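Local atomic coordinates of protein translation elongation factor 1A (Methanosarcina mazei, PDB entry 3WND), a protein that probably acts as a SelB/EF-Tu/aIF2 gamma-like translation factor, binding guanine nucleotide and, in its GTP-bound form, cysteinyl-tRNA(Cys). Residues S153-N157 with K158-N162; D131-K134 with A135-V139. All blocks are in the same frame, centred on the assembly; numbering follows the deposited sequence.

Interaction 1: residues S153-N157 with K158-N162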
loop_
_atom_site.group_PDB
_atom_site.type_symbol
_atom_site.label_atom_id
_atom_site.label_comp_id
_atom_site.label_asym_id
_atom_site.label_seq_id
_atom_site.Cartn_x
_atom_site.Cartn_y
_atom_site.Cartn_z
ATOM N N SER A 153 -0.963 20.242 -10.939
ATOM C CA SER A 153 -2.358 20.718 -10.918
ATOM C C SER A 153 -3.118 20.059 -12.105
ATOM O O SER A 153 -2.612 20.085 -13.259
ATOM C CB SER A 153 -2.292 22.228 -11.193
ATOM O OG SER A 153 -3.607 22.740 -11.274
ATOM N N LEU A 154 -4.299 19.535 -11.851
ATOM C CA LEU A 154 -5.028 18.801 -12.923
ATOM C C LEU A 154 -6.519 18.783 -12.659
ATOM O O LEU A 154 -6.967 19.114 -11.566
ATOM C CB LEU A 154 -4.481 17.325 -13.005
ATOM C CG LEU A 154 -4.667 16.407 -11.758
ATOM C CD1 LEU A 154 -6.054 15.808 -11.707
ATOM C CD2 LEU A 154 -3.608 15.259 -11.822
ATOM N N ASN A 155 -7.311 18.383 -13.675
ATOM C CA ASN A 155 -8.698 18.060 -13.407
ATOM C C ASN A 155 -9.043 16.894 -14.381
ATOM O O ASN A 155 -8.262 16.593 -15.285
ATOM C CB ASN A 155 -9.642 19.317 -13.687
ATOM C CG ASN A 155 -9.637 19.742 -15.167
ATOM O OD1 ASN A 155 -10.166 18.997 -16.037
ATOM N ND2 ASN A 155 -9.061 20.934 -15.491
ATOM N N THR A 156 -10.147 16.282 -14.102
ATOM C CA THR A 156 -10.690 15.216 -14.922
ATOM C C THR A 156 -12.108 15.638 -15.380
ATOM O O THR A 156 -13.067 14.804 -15.397
ATOM C CB THR A 156 -10.682 13.858 -14.228
ATOM O OG1 THR A 156 -11.379 14.015 -12.999
ATOM C CG2 THR A 156 -9.218 13.367 -14.031
ATOM N N ASN A 157 -12.239 16.913 -15.773
ATOM C CA ASN A 157 -13.521 17.477 -16.239
ATOM C C ASN A 157 -13.510 17.819 -17.687
ATOM O O ASN A 157 -12.881 18.768 -18.080
ATOM C CB ASN A 157 -13.802 18.690 -15.389
ATOM C CG ASN A 157 -15.128 19.347 -15.735
ATOM O OD1 ASN A 157 -15.865 18.891 -16.621
ATOM N ND2 ASN A 157 -15.392 20.454 -15.097
ATOM N N LYS A 158 -14.135 16.963 -18.542
ATOM C CA LYS A 158 -13.941 17.113 -19.990
ATOM C C LYS A 158 -14.631 18.426 -20.469
ATOM O O LYS A 158 -14.404 18.831 -21.600
ATOM C CB LYS A 158 -14.559 15.916 -20.708
ATOM C CG LYS A 158 -16.037 15.846 -20.489
ATOM C CD LYS A 158 -16.655 14.916 -21.543
ATOM C CE LYS A 158 -18.024 14.395 -21.133
ATOM N NZ LYS A 158 -18.349 13.216 -22.001
ATOM N N SER A 159 -15.477 19.036 -19.623
ATOM C CA SER A 159 -16.235 20.248 -19.936
ATOM C C SER A 159 -15.594 21.537 -19.407
ATOM O O SER A 159 -16.081 22.646 -19.696
ATOM C CB SER A 159 -17.618 20.156 -19.302
ATOM O OG SER A 159 -18.262 19.002 -19.820
ATOM N N ALA A 160 -14.495 21.403 -18.645
ATOM C CA ALA A 160 -13.845 22.590 -18.112
ATOM C C ALA A 160 -13.217 23.420 -19.248
ATOM O O ALA A 160 -12.956 22.924 -20.341
ATOM C CB ALA A 160 -12.708 22.165 -17.172
ATOM N N LYS A 161 -12.868 24.665 -18.909
ATOM C CA LYS A 161 -12.137 25.575 -19.857
ATOM C C LYS A 161 -10.832 24.922 -20.312
ATOM O O LYS A 161 -10.455 24.964 -21.489
ATOM C CB LYS A 161 -11.861 26.948 -19.215
ATOM C CG LYS A 161 -10.963 27.851 -20.061
ATOM C CD LYS A 161 -10.672 29.131 -19.297
ATOM C CE LYS A 161 -9.880 30.139 -20.160
ATOM N NZ LYS A 161 -9.664 31.501 -19.661
ATOM N N ASN A 162 -10.215 24.195 -19.382
ATOM C CA ASN A 162 -8.969 23.488 -19.701
ATOM C C ASN A 162 -9.154 22.023 -19.355
ATOM O O ASN A 162 -8.763 21.563 -18.253
ATOM C CB ASN A 162 -7.881 24.109 -18.852
ATOM C CG ASN A 162 -7.495 25.526 -19.354
ATOM O OD1 ASN A 162 -7.452 25.774 -20.587
ATOM N ND2 ASN A 162 -7.281 26.468 -18.415
HETATM O O HOH W 1 -14.954 14.263 -17.495
#
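The carboxamide of Asn155 reaches across to the returning chain, where ND2 donates to the backbone O of Asn162 at 2.8 Å. The bond is nearly straight, with an N-H...O angle of 169°, and the acceptor lies close to the plane of the amide. CG of Asn155 sits between its own backbone N and carbonyl carbon (chi1 64°), which turns the amide toward the returning chain. The other end of the same group closes an Asx turn: OD1 accepts from Asn157 N at 3.0 Å. Because OD1 also takes the NH of Phe164 and ND2 also gives to Ser122 OG, four bonds grip this buried amide and fix its rotation.

Asn157 starts a type I beta turn that ends at Ala160, whose N donates to Asn157 O at 3.1 Å. This loop follows strand 150-153, the edge strand of the G domain sheet, and Thr156 is part of the GDP-binding site, although no nucleotide is bound here. With CG anti to the backbone N (chi1 -178°), the Asn157 amide lies alongside the turn. Its OD1 receives Ser159 N at 3.0 Å, the donor standing well above the carbonyl plane, while ND2 lies 3.8 Å from Ala160 CB. That same ND2 donates to Asp123, another residue of the GDP site, so one amide joins the turn to the nucleotide pocket. A water donates to Thr156 O at 2.9 Å and accepts from Lys158 N at 3.0 Å, bridging the backbone where the turn begins.

Interaction 2: residues D131-K134 with A135-V139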
loop_
_atom_site.group_PDB
_atom_site.type_symbol
_atom_site.label_atom_id
_atom_site.label_comp_id
_atom_site.label_asym_id
_atom_site.label_seq_id
_atom_site.Cartn_x
_atom_site.Cartn_y
_atom_site.Cartn_z
ATOM N N ASP A 131 -0.631 28.360 -6.998
ATOM C CA ASP A 131 0.746 28.642 -6.584
ATOM C C ASP A 131 0.860 28.808 -5.056
ATOM O O ASP A 131 1.817 28.295 -4.430
ATOM C CB ASP A 131 1.371 29.811 -7.367
ATOM C CG ASP A 131 1.414 29.496 -8.828
ATOM O OD1 ASP A 131 1.347 28.267 -9.148
ATOM O OD2 ASP A 131 1.405 30.428 -9.651
ATOM N N GLU A 132 -0.171 29.414 -4.433
ATOM C CA GLU A 132 -0.161 29.550 -2.985
ATOM C C GLU A 132 -0.296 28.212 -2.284
ATOM O O GLU A 132 0.364 27.963 -1.243
ATOM C CB GLU A 132 -1.230 30.519 -2.464
ATOM C CG GLU A 132 -0.848 31.970 -2.702
ATOM C CD GLU A 132 -1.944 33.000 -2.303
ATOM O OE1 GLU A 132 -2.916 32.622 -1.540
ATOM O OE2 GLU A 132 -1.825 34.226 -2.722
ATOM N N LEU A 133 -1.115 27.318 -2.813
ATOM C CA LEU A 133 -1.235 25.987 -2.211
ATOM C C LEU A 133 0.074 25.198 -2.459
ATOM O O LEU A 133 0.507 24.483 -1.546
ATOM C CB LEU A 133 -2.456 25.240 -2.826
ATOM C CG LEU A 133 -2.774 23.827 -2.375
ATOM C CD1 LEU A 133 -2.914 23.741 -0.868
ATOM C CD2 LEU A 133 -3.995 23.266 -3.125
ATOM N N LYS A 134 0.695 25.273 -3.670
ATOM C CA LYS A 134 2.029 24.602 -3.854
ATOM C C LYS A 134 3.060 25.084 -2.845
ATOM O O LYS A 134 3.767 24.259 -2.264
ATOM C CB LYS A 134 2.619 24.800 -5.250
ATOM C CG LYS A 134 1.805 24.076 -6.303
ATOM C CD LYS A 134 2.370 24.178 -7.634
ATOM C CE LYS A 134 1.709 23.300 -8.666
ATOM N NZ LYS A 134 2.332 23.609 -10.023
ATOM N N ALA A 135 3.098 26.404 -2.598
ATOM C CA ALA A 135 4.032 26.972 -1.608
ATOM C C ALA A 135 3.779 26.411 -0.227
ATOM O O ALA A 135 4.699 26.035 0.576
ATOM C CB ALA A 135 3.910 28.521 -1.545
ATOM N N LYS A 136 2.532 26.406 0.119
ATOM C CA LYS A 136 2.135 25.865 1.392
ATOM C C LYS A 136 2.660 24.429 1.512
ATOM O O LYS A 136 3.323 24.089 2.524
ATOM C CB LYS A 136 0.640 25.922 1.582
ATOM C CG LYS A 136 0.085 27.343 1.870
ATOM C CD LYS A 136 -1.249 27.188 2.593
ATOM C CE LYS A 136 -2.283 28.160 2.038
ATOM N NZ LYS A 136 -2.502 29.376 2.828
ATOM N N LEU A 137 2.401 23.597 0.502
ATOM C CA LEU A 137 2.747 22.218 0.651
ATOM C C LEU A 137 4.244 22.017 0.734
ATOM O O LEU A 137 4.699 21.076 1.426
ATOM C CB LEU A 137 2.111 21.363 -0.515
ATOM C CG LEU A 137 0.613 21.256 -0.364
ATOM C CD1 LEU A 137 -0.051 20.943 -1.714
ATOM C CD2 LEU A 137 0.321 20.111 0.621
ATOM N N LYS A 138 5.022 22.841 0.030
ATOM C CA LYS A 138 6.471 22.772 0.165
ATOM C C LYS A 138 6.760 22.859 1.689
ATOM O O LYS A 138 7.598 22.108 2.175
ATOM C CB LYS A 138 7.202 23.799 -0.721
ATOM C CG LYS A 138 8.360 24.581 -0.100
ATOM C CD LYS A 138 8.665 26.005 -0.705
ATOM C CE LYS A 138 7.588 27.147 -0.689
ATOM N NZ LYS A 138 6.842 27.493 0.652
ATOM N N VAL A 139 5.984 23.630 2.477
ATOM C CA VAL A 139 6.213 23.729 3.923
ATOM C C VAL A 139 5.823 22.541 4.809
ATOM O O VAL A 139 6.573 22.065 5.732
ATOM C CB VAL A 139 5.554 25.079 4.487
ATOM C CG1 VAL A 139 5.136 25.005 5.972
ATOM C CG2 VAL A 139 6.401 26.286 4.155
HETATM O O HOH W 2 -3.351 31.458 1.332
#
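Four consecutive backbone bonds join Asp131-Lys134 to Ala135-Val139, the amides of Ala135, Lys136, Leu137 and Lys138 each donating to the carbonyl four residues earlier. Ala135 N to Asp131 O, at 2.9 Å, is representative of this regular alpha-helical ladder. The helix, 127-140, is the crossover of a beta-alpha-beta unit between the parallel strands 115-119 and 150-153 of the G domain sheet.

Side chains add polar links on the outer surface. The chain of Lys138 bends at chi3 (60°) and chi4 (50°), which folds its ammonium group back along the helix, where NZ donates to Ala135 O at 2.6 Å from a position tilted out of the carbonyl plane. Glu132 and Lys136 lie one turn apart, and their charged atoms do not meet, OE1 and NZ being 5.5 Å apart. A water fills the role of intermediary, donating to Glu132 OE1 and accepting from Lys136 NZ at 2.7 Å. The opposite charges probably still favour this arrangement.

Apolar contacts are carried by the inward side of the helix, where Leu133 and Leu137 are buried against Leu119 of strand 115-119 and against Leu96. The two leucines take different first torsions: CG is anti to the backbone N in Leu133 (chi1 179°) but anti to the carbonyl carbon in Leu137. The two side chains cross obliquely. On the exposed flank, CG of Lys136 lies 3.2 Å from Glu132 O, while on the buried side Leu137 CD1 rests 4.0 Å from Leu133 CG.

Along the chain, strand 115-119 leads into helix 127-140, where interaction 2 joins successive turns; strand 150-153 follows, and interaction 1 opens at its end. The two are in series, neither nested nor crossed, and their centres lie 21 Å apart on the same side of the chain's centre. The nearest atoms of interactions 1 and 2 are about 5 Å apart, without touching. Interaction 2 belongs to the crossover helix lying on the sheet, whereas interaction 1 closes a bend within the loop between the edge strand and helix 167-187. Both border strand 115-119 or the loop that follows it: residues 131-139 through Leu119, residues 153-162 through Leu119, Ser122 and Asp123.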